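Local coordinates for protein purine nucleoside phosphorylase (Schistosoma mansoni, PDB 6AXA) that probably catalyses the reversible phosphate-dependent cleavage of purine nucleosides such as inosine and guanosine into the free base and ribose 1-phosphate, at residues 113-118 and 235-240; 192-197 and 222-227. All coordinates share one frame; numbering follows the deposited sequence.

Contact 1. Residues 113-118 and 235-240. With D4Y ((3S)-5-fluoro-3-hydroxy-1,3-dihydro-2H-indol-2-one), chain J; DMS (dimethyl sulfoxide), chain E.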
# COMPACT_ATOMS: atom_id res chain seq x y z
N LEU A 113 4.92 17.83 20.75
CA LEU A 113 5.35 18.06 19.37
C LEU A 113 4.24 18.80 18.64
O LEU A 113 3.09 18.34 18.65
CB LEU A 113 5.68 16.73 18.68
CG LEU A 113 6.03 16.76 17.21
CD1 LEU A 113 7.30 17.59 16.94
CD2 LEU A 113 6.23 15.29 16.69
N LEU A 114 4.57 20.00 18.08
CA LEU A 114 3.65 20.84 17.31
C LEU A 114 4.00 20.73 15.83
O LEU A 114 5.17 20.90 15.48
CB LEU A 114 3.72 22.31 17.77
CG LEU A 114 3.60 22.56 19.27
CD1 LEU A 114 3.75 24.08 19.61
CD2 LEU A 114 2.26 22.09 19.83
N ILE A 115 3.00 20.43 14.99
CA ILE A 115 3.20 20.18 13.56
C ILE A 115 2.24 21.02 12.70
O ILE A 115 1.05 21.13 13.02
CB ILE A 115 2.99 18.68 13.27
CG1 ILE A 115 3.87 17.78 14.14
CG2 ILE A 115 3.30 18.39 11.79
CD1 ILE A 115 3.50 16.27 14.02
N THR A 116 2.75 21.64 11.61
CA THR A 116 1.88 22.20 10.58
C THR A 116 2.17 21.54 9.23
O THR A 116 3.26 21.01 8.99
CB THR A 116 2.00 23.73 10.44
OG1 THR A 116 3.35 24.10 10.09
CG2 THR A 116 1.60 24.41 11.75
N ASN A 117 1.17 21.60 8.34
CA ASN A 117 1.31 21.10 6.97
C ASN A 117 0.36 21.85 6.03
O ASN A 117 -0.54 22.57 6.48
CB ASN A 117 1.06 19.57 6.88
CG ASN A 117 -0.35 19.16 7.26
OD1 ASN A 117 -1.34 19.56 6.64
ND2 ASN A 117 -0.47 18.30 8.28
N LEU A 118 0.61 21.70 4.73
CA LEU A 118 -0.32 22.12 3.67
C LEU A 118 -1.10 20.91 3.16
O LEU A 118 -0.54 19.81 3.00
CB LEU A 118 0.46 22.78 2.53
CG LEU A 118 0.90 24.23 2.80
CD1 LEU A 118 2.16 24.50 2.05
CD2 LEU A 118 -0.18 25.13 2.33
N ILE A 235 5.01 11.06 23.36
CA ILE A 235 5.01 12.50 23.11
C ILE A 235 3.60 12.93 22.66
O ILE A 235 3.03 12.30 21.76
CB ILE A 235 6.07 12.87 22.04
CG1 ILE A 235 7.48 12.58 22.59
CG2 ILE A 235 5.92 14.33 21.59
CD1 ILE A 235 8.59 12.75 21.58
N LYS A 236 3.07 13.98 23.28
CA LYS A 236 1.77 14.57 22.91
C LYS A 236 1.91 15.36 21.62
O LYS A 236 2.95 15.98 21.37
CB LYS A 236 1.25 15.50 24.02
CG LYS A 236 0.98 14.86 25.35
CD LYS A 236 0.62 15.93 26.38
CE LYS A 236 0.00 15.34 27.64
NZ LYS A 236 -0.42 16.38 28.63
N VAL A 237 0.84 15.38 20.79
CA VAL A 237 0.88 16.00 19.46
C VAL A 237 -0.29 16.97 19.27
O VAL A 237 -1.43 16.65 19.63
CB VAL A 237 0.86 14.94 18.35
CG1 VAL A 237 0.69 15.60 16.97
CG2 VAL A 237 2.12 14.09 18.38
N LEU A 238 -0.01 18.14 18.67
CA LEU A 238 -0.98 19.00 17.99
C LEU A 238 -0.55 19.11 16.53
O LEU A 238 0.61 19.47 16.25
CB LEU A 238 -1.05 20.41 18.62
CG LEU A 238 -1.90 21.49 17.90
CD1 LEU A 238 -3.37 21.16 18.07
CD2 LEU A 238 -1.63 22.89 18.40
N ALA A 239 -1.48 18.87 15.62
CA ALA A 239 -1.20 18.96 14.19
C ALA A 239 -2.29 19.81 13.52
O ALA A 239 -3.48 19.57 13.74
CB ALA A 239 -1.12 17.56 13.54
N VAL A 240 -1.87 20.81 12.71
CA VAL A 240 -2.79 21.75 12.05
C VAL A 240 -2.50 21.79 10.55
O VAL A 240 -1.35 21.98 10.15
CB VAL A 240 -2.69 23.15 12.66
CG1 VAL A 240 -3.66 24.15 11.97
CG2 VAL A 240 -2.94 23.11 14.20
C7 D4Y J . -1.69 18.50 -0.75
C4 D4Y J . -3.06 20.58 -1.91
C5 D4Y J . -2.08 20.83 -0.98
C6 D4Y J . -1.39 19.80 -0.38
C3 D4Y J . -3.40 19.27 -2.25
C2 D4Y J . -2.70 18.25 -1.65
C1 D4Y J . -1.96 16.21 -1.10
F D4Y J . -1.77 22.10 -0.66
C D4Y J . -1.27 17.20 -0.16
O D4Y J . 0.11 17.03 0.09
N D4Y J . -2.85 16.91 -1.82
O1 D4Y J . -1.84 14.97 -1.08
S DMS E . 4.08 19.73 4.16
O DMS E . 3.29 20.98 4.23
C1 DMS E . 3.06 18.27 3.98
C2 DMS E . 4.87 19.77 2.56
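Leu-113 N gives the shortest of five backbone hydrogen bonds between the strands of 113-118 and 235-240, reaching Lys-236 O at 2.8 Å. The run continues through Leu-238 N to Leu-113 O, Ile-115 N to Leu-238 O and Val-240 N to Ile-115 O, and ends with Asn-117 N to Val-240 O at 3.1 Å. CA-H groups lean on the same carbonyls, Val-237 CA lying 3.3 Å from Leu-113 O. The strands run parallel, their axes 17° apart, with Leu-113 level with Val-237 and Thr-116 with Val-240.

Ile-115 CD1 and Val-237 CG1 meet at 4.1 Å on one face of the sheet, which helix 224-232 covers. On the other face Leu-114 has CG anti to its carbonyl carbon (chi1 -50°), and CD2 leans toward the neighbouring strand, 3.9 Å from Leu-238 CB; helix 259-283 packs there. Farther on, Leu-118 N donates at 2.8 Å to the oxygen of a dimethyl sulfoxide, probably from the crystallisation liquor. Largely apolar until Thr-116 and Asn-117, whose polar ends bond outside the pair (Gly-34 N, Ser-241 OG), this central parallel pair is joined through backbone bonds and carries one strand from the core to the ligand pocket.

Contact 2. Residues 192-197 and 222-227. With D4Y ((3S)-5-fluoro-3-hydroxy-1,3-dihydro-2H-indol-2-one), chain J.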
# COMPACT_ATOMS: atom_id res chain seq x y z
N GLY A 192 -10.99 18.08 11.82
CA GLY A 192 -11.22 17.07 10.81
C GLY A 192 -10.22 15.92 10.78
O GLY A 192 -9.22 15.90 11.52
N VAL A 193 -10.55 14.95 9.94
CA VAL A 193 -9.78 13.70 9.74
C VAL A 193 -8.82 13.86 8.54
O VAL A 193 -9.25 14.23 7.44
CB VAL A 193 -10.73 12.51 9.51
CG1 VAL A 193 -9.96 11.21 9.16
CG2 VAL A 193 -11.65 12.30 10.73
N TYR A 194 -7.54 13.54 8.75
CA TYR A 194 -6.48 13.67 7.75
C TYR A 194 -6.21 12.34 7.07
O TYR A 194 -5.87 11.35 7.74
CB TYR A 194 -5.21 14.16 8.43
CG TYR A 194 -3.96 14.41 7.57
CD1 TYR A 194 -3.59 15.71 7.19
CD2 TYR A 194 -3.11 13.38 7.23
CE1 TYR A 194 -2.42 15.96 6.45
CE2 TYR A 194 -1.92 13.62 6.49
CZ TYR A 194 -1.57 14.90 6.11
OH TYR A 194 -0.41 15.17 5.40
N ALA A 195 -6.32 12.32 5.74
CA ALA A 195 -5.93 11.15 4.93
C ALA A 195 -4.48 11.29 4.49
O ALA A 195 -4.11 12.28 3.87
CB ALA A 195 -6.79 11.03 3.68
N PHE A 196 -3.67 10.25 4.73
CA PHE A 196 -2.26 10.22 4.32
C PHE A 196 -2.20 9.62 2.92
O PHE A 196 -2.42 8.41 2.76
CB PHE A 196 -1.44 9.44 5.35
CG PHE A 196 0.05 9.32 5.07
CD1 PHE A 196 0.69 10.19 4.21
CD2 PHE A 196 0.82 8.29 5.69
CE1 PHE A 196 2.08 10.08 3.97
CE2 PHE A 196 2.18 8.17 5.43
CZ PHE A 196 2.82 9.04 4.56
N ASN A 197 -1.95 10.47 1.92
CA ASN A 197 -1.59 10.08 0.54
C ASN A 197 -0.07 9.97 0.47
O ASN A 197 0.63 10.97 0.60
CB ASN A 197 -2.11 11.16 -0.42
CG ASN A 197 -1.57 11.07 -1.83
OD1 ASN A 197 -1.23 10.00 -2.37
ND2 ASN A 197 -1.53 12.26 -2.49
N SER A 222 2.32 14.07 4.44
CA SER A 222 3.26 14.10 5.56
C SER A 222 2.52 13.78 6.86
O SER A 222 1.40 13.24 6.85
CB SER A 222 3.94 15.47 5.65
OG SER A 222 2.99 16.43 6.09
N THR A 223 3.18 14.09 8.00
CA THR A 223 2.58 14.23 9.33
C THR A 223 2.25 12.89 10.01
O THR A 223 2.72 12.65 11.13
CB THR A 223 1.36 15.15 9.24
OG1 THR A 223 1.81 16.45 8.81
CG2 THR A 223 0.67 15.31 10.59
N VAL A 224 1.47 12.02 9.38
CA VAL A 224 1.12 10.73 10.01
C VAL A 224 2.35 9.90 10.40
O VAL A 224 2.34 9.31 11.51
CB VAL A 224 0.13 9.96 9.11
CG1 VAL A 224 -0.09 8.52 9.54
CG2 VAL A 224 -1.21 10.69 9.08
N PRO A 225 3.43 9.81 9.60
CA PRO A 225 4.61 9.04 10.10
C PRO A 225 5.18 9.60 11.40
O PRO A 225 5.44 8.81 12.36
CB PRO A 225 5.60 9.09 8.93
CG PRO A 225 4.67 9.24 7.69
CD PRO A 225 3.59 10.20 8.18
N GLU A 226 5.36 10.93 11.50
CA GLU A 226 5.91 11.53 12.72
C GLU A 226 4.96 11.36 13.90
O GLU A 226 5.41 11.19 15.04
CB GLU A 226 6.20 13.03 12.53
CG GLU A 226 7.06 13.44 11.39
CD GLU A 226 6.26 13.67 10.10
OE1 GLU A 226 5.91 12.69 9.52
OE2 GLU A 226 5.99 14.85 9.68
N VAL A 227 3.65 11.53 13.66
CA VAL A 227 2.65 11.37 14.72
C VAL A 227 2.75 9.98 15.32
O VAL A 227 2.68 9.80 16.55
CB VAL A 227 1.23 11.64 14.17
CG1 VAL A 227 0.17 11.24 15.20
CG2 VAL A 227 1.07 13.13 13.83
C7 D4Y J . -1.69 18.50 -0.75
C4 D4Y J . -3.06 20.58 -1.91
C5 D4Y J . -2.08 20.83 -0.98
C6 D4Y J . -1.39 19.80 -0.38
C3 D4Y J . -3.40 19.27 -2.25
C2 D4Y J . -2.70 18.25 -1.65
C1 D4Y J . -1.96 16.21 -1.10
F D4Y J . -1.77 22.10 -0.66
C D4Y J . -1.27 17.20 -0.16
O D4Y J . 0.11 17.03 0.09
N D4Y J . -2.85 16.91 -1.82
O1 D4Y J . -1.84 14.97 -1.08
O HOH W 1 0.38 17.59 4.22
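Tyr-194 OH receives the backbone N-H of Ser-222 at 3.1 Å in a nearly straight bond (165° at the hydrogen). A water lying in the ring plane at the phenol edge, 2.8 Å from Tyr-194 OH, is a second partner. Ser-222 O comes within 3.0 Å of the same phenol oxygen. The hydroxyl of a buried tyrosine is thus gripped by the Ser-222 N-H and the water, just ahead of a helix.

That helix begins at Val-224, with Thr-223 in the N-cap position, although the threonine side chain makes no capping bond. Strand 189-196 belongs to the central mixed sheet of the phosphorylase superfamily fold, and the alternate residues Tyr-194 and Phe-196 both turn toward the start of helix 224-232. With CG anti to the backbone nitrogen in each (chi1 near 180°), the two rings reach out from the strand to the helix. Val-224 crosses both side chains: its CG2 is 3.8 Å from Tyr-194 CD2, and its CB is 3.9 Å from Phe-196 CD2. Farther along the Phe-196 ring, Pro-225 lies over one face in a CH-pi contact, its CD 4.1 Å from the ring centroid and 28° off the normal. Pro-225 CG makes the closest approach to this ring, 3.5 Å from CE2. Leu-145 of the second subunit also packs against Phe-196, bringing the trimer interface up to the Phe-196 ring.

Past the end of the strand, Asn-197 CB points away from the helix, and its amide ND2 donates to the lactam carbonyl O1 of the bound fluoro-hydroxyindolinone at 3.1 Å. The same amide nitrogen is also hydrogen-bonded to Thr-201 O, and Glu-203 OE1 is another polar partner of the ligand.

How the contacts relate
Contacts 1 and 2 have centres 10 Å apart and meet directly at Asn-117, whose ND2 probably donates to Thr-223 OG1 at 3.0 Å and packs 3.6 Å from Tyr-194 CE1. Asn-117 OD1 is in turn hydrogen-bonded to Ser-241 OG, so both polar atoms of the amide are engaged. Ile-115 CG2 packs 3.9 Å from Thr-223 OG1. Along the chain, helix 224-232 is followed, after a short loop, by strand 236-246. The contacts reach the fluoro-hydroxyindolinone differently: Leu-118 O of contact 1 is merely close to its C6, at 3.5 Å, whereas Asn-197 of contact 2 hydrogen-bonds to it. With Glu-203, this pocket is probably the purine-base site, as in related phosphorylases.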